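Local coordinates for uncharacterized protein BF1531 (Bacteroides fragilis, PDB 3SLR), which is of uncharacterised function but binds magnesium in a phosphatase-type domain of its N-terminal part and may hydrolyse ester bonds, at residues Y4-L9 with L36-K41; V18-L23 with E43-N48; H84-L89 with S145-Q150. All coordinates share one frame; numbering follows the deposited sequence.

Contact 1. Residues Y4-L9 with L36-K41; sequences YTFKEL and LATAIK
Leu9 and Ala39 bring the first turn of helix 6-12 against the middle of helix 34-46, with their CA atoms only 5.5 Å apart. This is helix-on-helix packing at the side of a parallel alpha/beta sheet: helix 34-46 leans through Ala37 and Ile40 on strand 50-55, and the short N-terminal helix is laid over another side of it. Ala39, a small residue, suits so close an approach because its side chain ends at CB, which lies 3.8 Å from Leu9 CD1. The same Leu9 methyl also rests 3.7 Å from Ala39 O, so one branch touches both the side chain and the main chain of the residue. Phe6 touches both Thr38 and Ala39. Its CG stands anti to the backbone N (chi1 179°), which swings the ring out from its own helix to Thr38, the two side chains crossing at about a right angle. The CZ end of the ring meets Thr38, with Phe6 CZ 3.9 Å from Thr38 CG2, while the CD1-CE1 side lies along Ala39, Phe6 CD1 approaching Ala39 CB at 4.1 Å. Threonine serves both needs here: its methyl touches the ring at CZ and CE1, and OG1 makes a weak hydrogen bond to Gln34 O in the preceding turn. Leu200 adds a further apolar partner for Phe6, and Pro204 and Ser207 of helix 203-217 pack on Leu9. The start of the short helix is fixed by a capping box. Thr5 OG1 accepts from Glu8 N at 3.2 Å, and in return the carboxylate of Glu8 receives the Thr5 amide. That second bond, Thr5 N to Glu8 OE1, is 2.8 Å long and nearly straight at 163°, and it uses the anti lone pair of OE1.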
loop_
_atom_site.group_PDB
_atom_site.type_symbol
_atom_site.label_atom_id
_atom_site.label_comp_id
_atom_site.label_asym_id
_atom_site.label_seq_id
_atom_site.Cartn_x
_atom_site.Cartn_y
_atom_site.Cartn_z
ATOM N N TYR A 4 -0.504 -9.249 -8.727
ATOM C CA TYR A 4 -0.198 -10.368 -9.603
ATOM C C TYR A 4 -0.099 -11.639 -8.777
ATOM O O TYR A 4 -0.164 -11.590 -7.548
ATOM C CB TYR A 4 1.126 -10.122 -10.323
ATOM C CG TYR A 4 1.135 -8.883 -11.198
ATOM C CD1 TYR A 4 0.689 -8.935 -12.512
ATOM C CD2 TYR A 4 1.600 -7.665 -10.711
ATOM C CE1 TYR A 4 0.697 -7.810 -13.317
ATOM C CE2 TYR A 4 1.613 -6.531 -11.509
ATOM C CZ TYR A 4 1.160 -6.610 -12.814
ATOM O OH TYR A 4 1.176 -5.492 -13.625
ATOM N N THR A 5 0.043 -12.780 -9.447
ATOM C CA THR A 5 0.360 -14.026 -8.760
ATOM C C THR A 5 1.865 -14.186 -8.768
ATOM O O THR A 5 2.558 -13.541 -9.568
ATOM C CB THR A 5 -0.266 -15.247 -9.455
ATOM O OG1 THR A 5 0.291 -15.389 -10.767
ATOM C CG2 THR A 5 -1.777 -15.076 -9.574
ATOM N N PHE A 6 2.391 -15.029 -7.884
ATOM C CA PHE A 6 3.827 -15.250 -7.884
ATOM C C PHE A 6 4.274 -15.791 -9.235
ATOM O O PHE A 6 5.325 -15.411 -9.746
ATOM C CB PHE A 6 4.272 -16.196 -6.769
ATOM C CG PHE A 6 5.753 -16.448 -6.769
ATOM C CD1 PHE A 6 6.631 -15.497 -6.267
ATOM C CD2 PHE A 6 6.272 -17.621 -7.292
ATOM C CE1 PHE A 6 8.000 -15.720 -6.273
ATOM C CE2 PHE A 6 7.640 -17.850 -7.299
ATOM C CZ PHE A 6 8.504 -16.895 -6.788
ATOM N N LYS A 7 3.470 -16.673 -9.820
ATOM C CA LYS A 7 3.784 -17.214 -11.143
ATOM C C LYS A 7 4.044 -16.115 -12.176
ATOM O O LYS A 7 5.003 -16.190 -12.951
ATOM C CB LYS A 7 2.656 -18.114 -11.639
ATOM C CG LYS A 7 2.908 -18.682 -13.022
ATOM C CD LYS A 7 1.734 -19.498 -13.524
ATOM C CE LYS A 7 2.058 -20.165 -14.858
ATOM N NZ LYS A 7 2.563 -19.183 -15.851
ATOM N N GLU A 8 3.182 -15.103 -12.189
ATOM C CA GLU A 8 3.319 -13.984 -13.118
ATOM C C GLU A 8 4.568 -13.168 -12.818
ATOM O O GLU A 8 5.275 -12.735 -13.739
ATOM C CB GLU A 8 2.092 -13.082 -13.044
ATOM C CG GLU A 8 0.805 -13.739 -13.510
ATOM C CD GLU A 8 -0.406 -12.854 -13.286
ATOM O OE1 GLU A 8 -0.607 -12.395 -12.144
ATOM O OE2 GLU A 8 -1.156 -12.606 -14.256
ATOM N N LEU A 9 4.834 -12.947 -11.530
ATOM C CA LEU A 9 6.027 -12.200 -11.128
ATOM C C LEU A 9 7.302 -12.904 -11.575
ATOM O O LEU A 9 8.218 -12.275 -12.119
ATOM C CB LEU A 9 6.039 -11.968 -9.612
ATOM C CG LEU A 9 4.911 -11.077 -9.086
ATOM C CD1 LEU A 9 5.065 -10.869 -7.579
ATOM C CD2 LEU A 9 4.910 -9.733 -9.812
ATOM N N LEU A 36 10.983 -14.108 -2.152
ATOM C CA LEU A 36 10.686 -12.685 -2.009
ATOM C C LEU A 36 11.542 -11.866 -2.977
ATOM O O LEU A 36 11.071 -10.899 -3.577
ATOM C CB LEU A 36 10.910 -12.223 -0.566
ATOM C CG LEU A 36 10.643 -10.751 -0.227
ATOM C CD1 LEU A 36 9.213 -10.352 -0.555
ATOM C CD2 LEU A 36 10.964 -10.479 1.238
ATOM N N ALA A 37 12.796 -12.270 -3.145
ATOM C CA ALA A 37 13.677 -11.617 -4.124
ATOM C C ALA A 37 13.109 -11.697 -5.537
ATOM O O ALA A 37 13.040 -10.688 -6.254
ATOM C CB ALA A 37 15.072 -12.221 -4.077
ATOM N N THR A 38 12.703 -12.898 -5.937
ATOM C CA THR A 38 12.099 -13.095 -7.247
ATOM C C THR A 38 10.853 -12.232 -7.407
ATOM O O THR A 38 10.679 -11.546 -8.416
ATOM C CB THR A 38 11.741 -14.567 -7.468
ATOM O OG1 THR A 38 12.942 -15.344 -7.500
ATOM C CG2 THR A 38 11.011 -14.743 -8.786
ATOM N N ALA A 39 9.991 -12.254 -6.395
ATOM C CA ALA A 39 8.759 -11.473 -6.427
ATOM C C ALA A 39 9.022 -9.981 -6.558
ATOM O O ALA A 39 8.399 -9.306 -7.367
ATOM C CB ALA A 39 7.916 -11.760 -5.190
ATOM N N ILE A 40 9.946 -9.456 -5.763
ATOM C CA ILE A 40 10.300 -8.036 -5.870
ATOM C C ILE A 40 10.864 -7.668 -7.245
ATOM O O ILE A 40 10.508 -6.633 -7.830
ATOM C CB ILE A 40 11.304 -7.621 -4.777
ATOM C CG1 ILE A 40 10.582 -7.578 -3.426
ATOM C CG2 ILE A 40 11.930 -6.255 -5.113
ATOM C CD1 ILE A 40 11.490 -7.437 -2.226
ATOM N N LYS A 41 11.746 -8.516 -7.761
ATOM C CA LYS A 41 12.378 -8.249 -9.047
ATOM C C LYS A 41 11.335 -8.253 -10.171
ATOM O O LYS A 41 11.287 -7.335 -10.992
ATOM C CB LYS A 41 13.492 -9.267 -9.305
ATOM C CG LYS A 41 14.236 -9.045 -10.617
ATOM C CD LYS A 41 15.470 -9.943 -10.683
ATOM C CE LYS A 41 16.267 -9.686 -11.952
ATOM N NZ LYS A 41 15.422 -9.888 -13.159
#

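Contact 2. Residues V18-L23 with E43-N48; sequences VSLPKL and EGILRN
Leu20 lies broadside over the carbonyl group of Asn48, where helix 34-46 ends within the beta-alpha-beta unit formed by strand 22-29, that helix and strand 50-55. Its CG stands above the flat of the group, 3.6 Å from Asn48 C, so a branched apolar side chain covers main chain that has just left the helix. The branch ending in CD2 extends farther towards the helix, 3.8 Å from Ile45 O, and also meets Ile45 CG2 at 4.1 Å. With CG anti to the carbonyl carbon of Leu20 (chi1 -73°), CG is set over the Asn48 carbonyl and the CD2 branch is carried on to the helix. Pro21 takes a different line: its ring carbon CD comes to the outer end of the same carbonyl, 3.2 Å from Asn48 O, a close approach by a carbon whose hydrogens are probably somewhat polarised by the adjoining nitrogen. Thus one peptide group is covered on a face by Leu20 and met at its oxygen by Pro21. Asn48 contributes through its backbone, its side-chain carboxamide staying farther off. It is the C-prime residue of a Schellman motif, with a positive phi of 75° that asparagine tolerates better than most residues; Asn48 N bonds to Ile45 O, and Tyr49 N to Gly44 O. The turn sends the chain into strand 50-55, where Pro21 and Leu23 make backbone hydrogen bonds with Asn50. Glu43 in the last turn of the helix and Arg47 just after it form a salt bridge, and each has a second partner on helix 203-217: Ser207 for Glu43 OE1, Asp212 for Arg47 NH1. Arg47 NH2 reaches Glu43 OE2 at 3.1 Å, the oxygen lying in the guanidinium plane but the nitrogen well above the plane of the carboxylate.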
loop_
_atom_site.group_PDB
_atom_site.type_symbol
_atom_site.label_atom_id
_atom_site.label_comp_id
_atom_site.label_asym_id
_atom_site.label_seq_id
_atom_site.Cartn_x
_atom_site.Cartn_y
_atom_site.Cartn_z
ATOM N N VAL A 18 15.890 -4.476 -21.588
ATOM C CA VAL A 18 16.723 -3.447 -22.215
ATOM C C VAL A 18 16.181 -2.024 -22.080
ATOM O O VAL A 18 16.913 -1.110 -21.696
ATOM C CB VAL A 18 16.998 -3.750 -23.715
ATOM C CG1 VAL A 18 15.796 -4.418 -24.365
ATOM C CG2 VAL A 18 17.382 -2.473 -24.455
ATOM N N SER A 19 14.906 -1.836 -22.399
ATOM C CA SER A 19 14.314 -0.500 -22.387
ATOM C C SER A 19 14.325 0.170 -21.008
ATOM O O SER A 19 14.552 1.374 -20.897
ATOM C CB SER A 19 12.886 -0.538 -22.950
ATOM O OG SER A 19 12.290 -1.813 -22.761
ATOM N N LEU A 20 14.103 -0.621 -19.964
ATOM C CA LEU A 20 13.808 -0.096 -18.628
ATOM C C LEU A 20 14.992 0.544 -17.893
ATOM O O LEU A 20 16.124 0.066 -17.986
ATOM C CB LEU A 20 13.233 -1.218 -17.758
ATOM C CG LEU A 20 11.809 -1.725 -18.001
ATOM C CD1 LEU A 20 11.461 -1.786 -19.468
ATOM C CD2 LEU A 20 11.612 -3.089 -17.342
ATOM N N PRO A 21 14.718 1.609 -17.123
ATOM C CA PRO A 21 15.690 2.235 -16.221
ATOM C C PRO A 21 16.129 1.251 -15.140
ATOM O O PRO A 21 15.282 0.564 -14.558
ATOM C CB PRO A 21 14.888 3.357 -15.553
ATOM C CG PRO A 21 13.655 3.514 -16.373
ATOM C CD PRO A 21 13.373 2.181 -16.959
ATOM N N LYS A 22 17.424 1.214 -14.854
ATOM C CA LYS A 22 17.980 0.242 -13.915
ATOM C C LYS A 22 18.008 0.758 -12.472
ATOM O O LYS A 22 18.330 1.918 -12.225
ATOM C CB LYS A 22 19.396 -0.142 -14.363
ATOM C CG LYS A 22 19.791 -1.577 -14.040
ATOM C CD LYS A 22 20.802 -1.667 -12.892
ATOM C CE LYS A 22 22.155 -1.071 -13.264
ATOM N NZ LYS A 22 22.479 0.148 -12.450
ATOM N N LEU A 23 17.670 -0.109 -11.516
ATOM C CA LEU A 23 17.783 0.228 -10.097
ATOM C C LEU A 23 18.477 -0.918 -9.383
ATOM O O LEU A 23 18.171 -2.083 -9.634
ATOM C CB LEU A 23 16.403 0.453 -9.466
ATOM C CG LEU A 23 15.600 1.673 -9.903
ATOM C CD1 LEU A 23 14.206 1.633 -9.285
ATOM C CD2 LEU A 23 16.340 2.925 -9.471
ATOM N N GLU A 43 8.002 -7.917 -9.842
ATOM C CA GLU A 43 7.070 -6.814 -9.623
ATOM C C GLU A 43 7.659 -5.509 -10.169
ATOM O O GLU A 43 6.968 -4.730 -10.825
ATOM C CB GLU A 43 6.744 -6.678 -8.129
ATOM C CG GLU A 43 5.695 -5.624 -7.812
ATOM C CD GLU A 43 4.274 -6.159 -7.863
ATOM O OE1 GLU A 43 4.023 -7.251 -7.306
ATOM O OE2 GLU A 43 3.402 -5.479 -8.441
ATOM N N GLY A 44 8.948 -5.289 -9.918
ATOM C CA GLY A 44 9.608 -4.083 -10.377
ATOM C C GLY A 44 9.610 -3.991 -11.897
ATOM O O GLY A 44 9.368 -2.927 -12.470
ATOM N N ILE A 45 9.857 -5.120 -12.549
ATOM C CA ILE A 45 9.873 -5.163 -14.012
ATOM C C ILE A 45 8.495 -4.818 -14.574
ATOM O O ILE A 45 8.371 -4.062 -15.538
ATOM C CB ILE A 45 10.339 -6.540 -14.516
ATOM C CG1 ILE A 45 11.817 -6.744 -14.178
ATOM C CG2 ILE A 45 10.095 -6.685 -16.010
ATOM C CD1 ILE A 45 12.330 -8.118 -14.492
ATOM N N LEU A 46 7.455 -5.360 -13.956
ATOM C CA LEU A 46 6.092 -5.051 -14.353
ATOM C C LEU A 46 5.727 -3.601 -14.060
ATOM O O LEU A 46 4.742 -3.088 -14.593
ATOM C CB LEU A 46 5.111 -6.005 -13.673
ATOM C CG LEU A 46 5.206 -7.447 -14.166
ATOM C CD1 LEU A 46 4.340 -8.346 -13.303
ATOM C CD2 LEU A 46 4.798 -7.560 -15.629
ATOM N N ARG A 47 6.528 -2.936 -13.227
ATOM C CA ARG A 47 6.334 -1.510 -12.941
ATOM C C ARG A 47 7.338 -0.667 -13.744
ATOM O O ARG A 47 7.570 0.506 -13.440
ATOM C CB ARG A 47 6.495 -1.228 -11.442
ATOM C CG ARG A 47 5.584 -0.139 -10.877
ATOM C CD ARG A 47 4.140 -0.596 -10.766
ATOM N NE ARG A 47 3.944 -1.651 -9.764
ATOM C CZ ARG A 47 3.770 -1.442 -8.464
ATOM N NH1 ARG A 47 3.775 -0.206 -7.975
ATOM N NH2 ARG A 47 3.605 -2.480 -7.641
ATOM N N ASN A 48 7.958 -1.295 -14.740
ATOM C CA ASN A 48 8.861 -0.617 -15.680
ATOM C C ASN A 48 10.237 -0.256 -15.116
ATOM O O ASN A 48 10.848 0.738 -15.520
ATOM C CB ASN A 48 8.181 0.618 -16.281
ATOM C CG ASN A 48 6.875 0.276 -16.985
ATOM O OD1 ASN A 48 6.789 -0.720 -17.708
ATOM N ND2 ASN A 48 5.845 1.092 -16.759
#

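Contact 3. Residues H84-L89 with S145-Q150; sequences HSTHKL and SSFTYQ
Phe147 points the far end of its ring at Thr86 and Leu89, residues one turn apart on helix 86-94, so that a side chain from the first turn of helix 147-164 packs into the first turn of another helix. This is helix-to-helix packing in the alpha/beta domain, bridged by a long side chain: the nearest CA atoms, those of Leu89 and Phe147, are 9.0 Å apart. Phenylalanine suits the span, for with CG anti to its backbone N (chi1 -170°) the ring extends across the interval. Thr86 presents its methyl to the ring edge, CG2 lying near the ring plane and 3.7 Å from Phe147 CE2. Its hydroxyl is satisfied separately, OG1 bonding to Pro129 O, so threonine can be buried here. Leu89 meets the ring obliquely with side chain and main chain: CG is 3.9 Å from Phe147 CE1 and Leu89 C is 3.7 Å from the same ring atom, and Leu104 and Leu154 add apolar cover around Leu89. Both helices begin with a serine N-cap. Ser85 OG accepts from Lys88 N, while at the other helix Tyr149 N is 3.1 Å from Ser146 OG.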
loop_
_atom_site.group_PDB
_atom_site.type_symbol
_atom_site.label_atom_id
_atom_site.label_comp_id
_atom_site.label_asym_id
_atom_site.label_seq_id
_atom_site.Cartn_x
_atom_site.Cartn_y
_atom_site.Cartn_z
ATOM N N HIS A 84 13.452 -7.923 8.801
ATOM C CA HIS A 84 13.508 -8.531 10.128
ATOM C C HIS A 84 12.103 -9.032 10.459
ATOM O O HIS A 84 11.160 -8.241 10.525
ATOM C CB HIS A 84 13.874 -7.476 11.172
ATOM C CG HIS A 84 15.343 -7.241 11.331
ATOM N ND1 HIS A 84 15.870 -5.983 11.534
ATOM C CD2 HIS A 84 16.390 -8.100 11.379
ATOM C CE1 HIS A 84 17.180 -6.074 11.673
ATOM N NE2 HIS A 84 17.518 -7.349 11.590
ATOM N N SER A 85 11.955 -10.328 10.696
ATOM C CA SER A 85 10.629 -10.894 10.935
ATOM C C SER A 85 10.242 -10.852 12.402
ATOM O O SER A 85 11.088 -10.979 13.295
ATOM C CB SER A 85 10.566 -12.341 10.436
ATOM O OG SER A 85 11.433 -13.166 11.202
ATOM N N THR A 86 8.951 -10.700 12.660
ATOM C CA THR A 86 8.473 -10.816 14.034
ATOM C C THR A 86 8.814 -12.191 14.590
ATOM O O THR A 86 9.178 -12.334 15.756
ATOM C CB THR A 86 6.957 -10.613 14.118
ATOM O OG1 THR A 86 6.629 -9.344 13.554
ATOM C CG2 THR A 86 6.476 -10.670 15.576
ATOM N N HIS A 87 8.686 -13.208 13.744
ATOM C CA HIS A 87 8.917 -14.583 14.159
ATOM C C HIS A 87 10.304 -14.805 14.760
ATOM O O HIS A 87 10.452 -15.480 15.785
ATOM C CB HIS A 87 8.689 -15.534 12.974
ATOM C CG HIS A 87 8.457 -16.953 13.385
ATOM N ND1 HIS A 87 7.193 -17.499 13.488
ATOM C CD2 HIS A 87 9.320 -17.924 13.772
ATOM C CE1 HIS A 87 7.291 -18.752 13.897
ATOM N NE2 HIS A 87 8.571 -19.038 14.069
ATOM N N LYS A 88 11.322 -14.253 14.115
ATOM C CA LYS A 88 12.696 -14.435 14.573
ATOM C C LYS A 88 12.990 -13.566 15.796
ATOM O O LYS A 88 13.771 -13.963 16.671
ATOM C CB LYS A 88 13.696 -14.168 13.436
ATOM C CG LYS A 88 13.604 -15.193 12.296
ATOM C CD LYS A 88 14.023 -16.601 12.764
ATOM C CE LYS A 88 13.753 -17.647 11.672
ATOM N NZ LYS A 88 14.287 -19.002 12.055
ATOM N N LEU A 89 12.348 -12.403 15.871
ATOM C CA LEU A 89 12.498 -11.527 17.031
ATOM C C LEU A 89 11.851 -12.185 18.255
ATOM O O LEU A 89 12.352 -12.066 19.371
ATOM C CB LEU A 89 11.871 -10.148 16.767
ATOM C CG LEU A 89 12.063 -9.091 17.872
ATOM C CD1 LEU A 89 13.529 -8.674 17.977
ATOM C CD2 LEU A 89 11.182 -7.876 17.627
ATOM N N SER A 145 8.530 -6.225 30.029
ATOM C CA SER A 145 9.430 -7.184 29.394
ATOM C C SER A 145 8.693 -8.146 28.458
ATOM O O SER A 145 9.328 -8.980 27.818
ATOM C CB SER A 145 10.181 -7.988 30.460
ATOM O OG SER A 145 9.264 -8.732 31.242
ATOM N N SER A 146 7.365 -8.046 28.389
ATOM C CA SER A 146 6.586 -8.972 27.556
ATOM C C SER A 146 6.846 -8.704 26.081
ATOM O O SER A 146 7.220 -7.584 25.703
ATOM C CB SER A 146 5.085 -8.874 27.845
ATOM O OG SER A 146 4.517 -7.703 27.294
ATOM N N PHE A 147 6.654 -9.723 25.241
ATOM C CA PHE A 147 6.881 -9.544 23.808
ATOM C C PHE A 147 5.875 -8.558 23.235
ATOM O O PHE A 147 6.220 -7.745 22.385
ATOM C CB PHE A 147 6.817 -10.866 23.041
ATOM C CG PHE A 147 7.271 -10.755 21.597
ATOM C CD1 PHE A 147 8.616 -10.607 21.289
ATOM C CD2 PHE A 147 6.354 -10.790 20.556
ATOM C CE1 PHE A 147 9.043 -10.504 19.967
ATOM C CE2 PHE A 147 6.771 -10.684 19.229
ATOM C CZ PHE A 147 8.114 -10.552 18.935
ATOM N N THR A 148 4.632 -8.637 23.693
ATOM C CA THR A 148 3.588 -7.727 23.210
ATOM C C THR A 148 3.912 -6.265 23.509
ATOM O O THR A 148 3.777 -5.405 22.634
ATOM C CB THR A 148 2.226 -8.116 23.775
ATOM O OG1 THR A 148 1.732 -9.250 23.044
ATOM C CG2 THR A 148 1.235 -6.973 23.638
ATOM N N TYR A 149 4.369 -5.981 24.725
ATOM C CA TYR A 149 4.787 -4.619 25.046
ATOM C C TYR A 149 5.988 -4.153 24.206
ATOM O O TYR A 149 5.953 -3.075 23.615
ATOM C CB TYR A 149 5.067 -4.425 26.538
ATOM C CG TYR A 149 5.329 -2.973 26.852
ATOM C CD1 TYR A 149 4.272 -2.090 27.069
ATOM C CD2 TYR A 149 6.618 -2.467 26.873
ATOM C CE1 TYR A 149 4.505 -0.748 27.330
ATOM C CE2 TYR A 149 6.862 -1.131 27.154
ATOM C CZ TYR A 149 5.802 -0.272 27.379
ATOM O OH TYR A 149 6.023 1.070 27.645
ATOM N N GLN A 150 7.042 -4.963 24.154
ATOM C CA GLN A 150 8.240 -4.598 23.406
ATOM C C GLN A 150 7.946 -4.362 21.930
ATOM O O GLN A 150 8.482 -3.432 21.323
ATOM C CB GLN A 150 9.333 -5.647 23.598
ATOM C CG GLN A 150 9.906 -5.613 25.008
ATOM C CD GLN A 150 10.633 -4.305 25.283
ATOM O OE1 GLN A 150 11.435 -3.844 24.461
ATOM N NE2 GLN A 150 10.343 -3.692 26.430
#

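Overall arrangement
From the N terminus, helix 6-12 leads into strand 22-29, then helix 34-46. Contact 1 closes the loop from residue 9 to 36 by setting the first helix on the third element; contact 2 starts inside that loop and ends beyond it, so the two cross. They share helix 34-46 and touch directly, Leu9 and Tyr4 packing on Glu43 and Leu46. Contact 3 comes later, in series, and closes a much longer loop between helices 86-94 and 147-164, its centre about 28 Å from that of contact 1. All three belong to the domain built on the five-stranded parallel sheet, away from the magnesium site, which lies in the other domain.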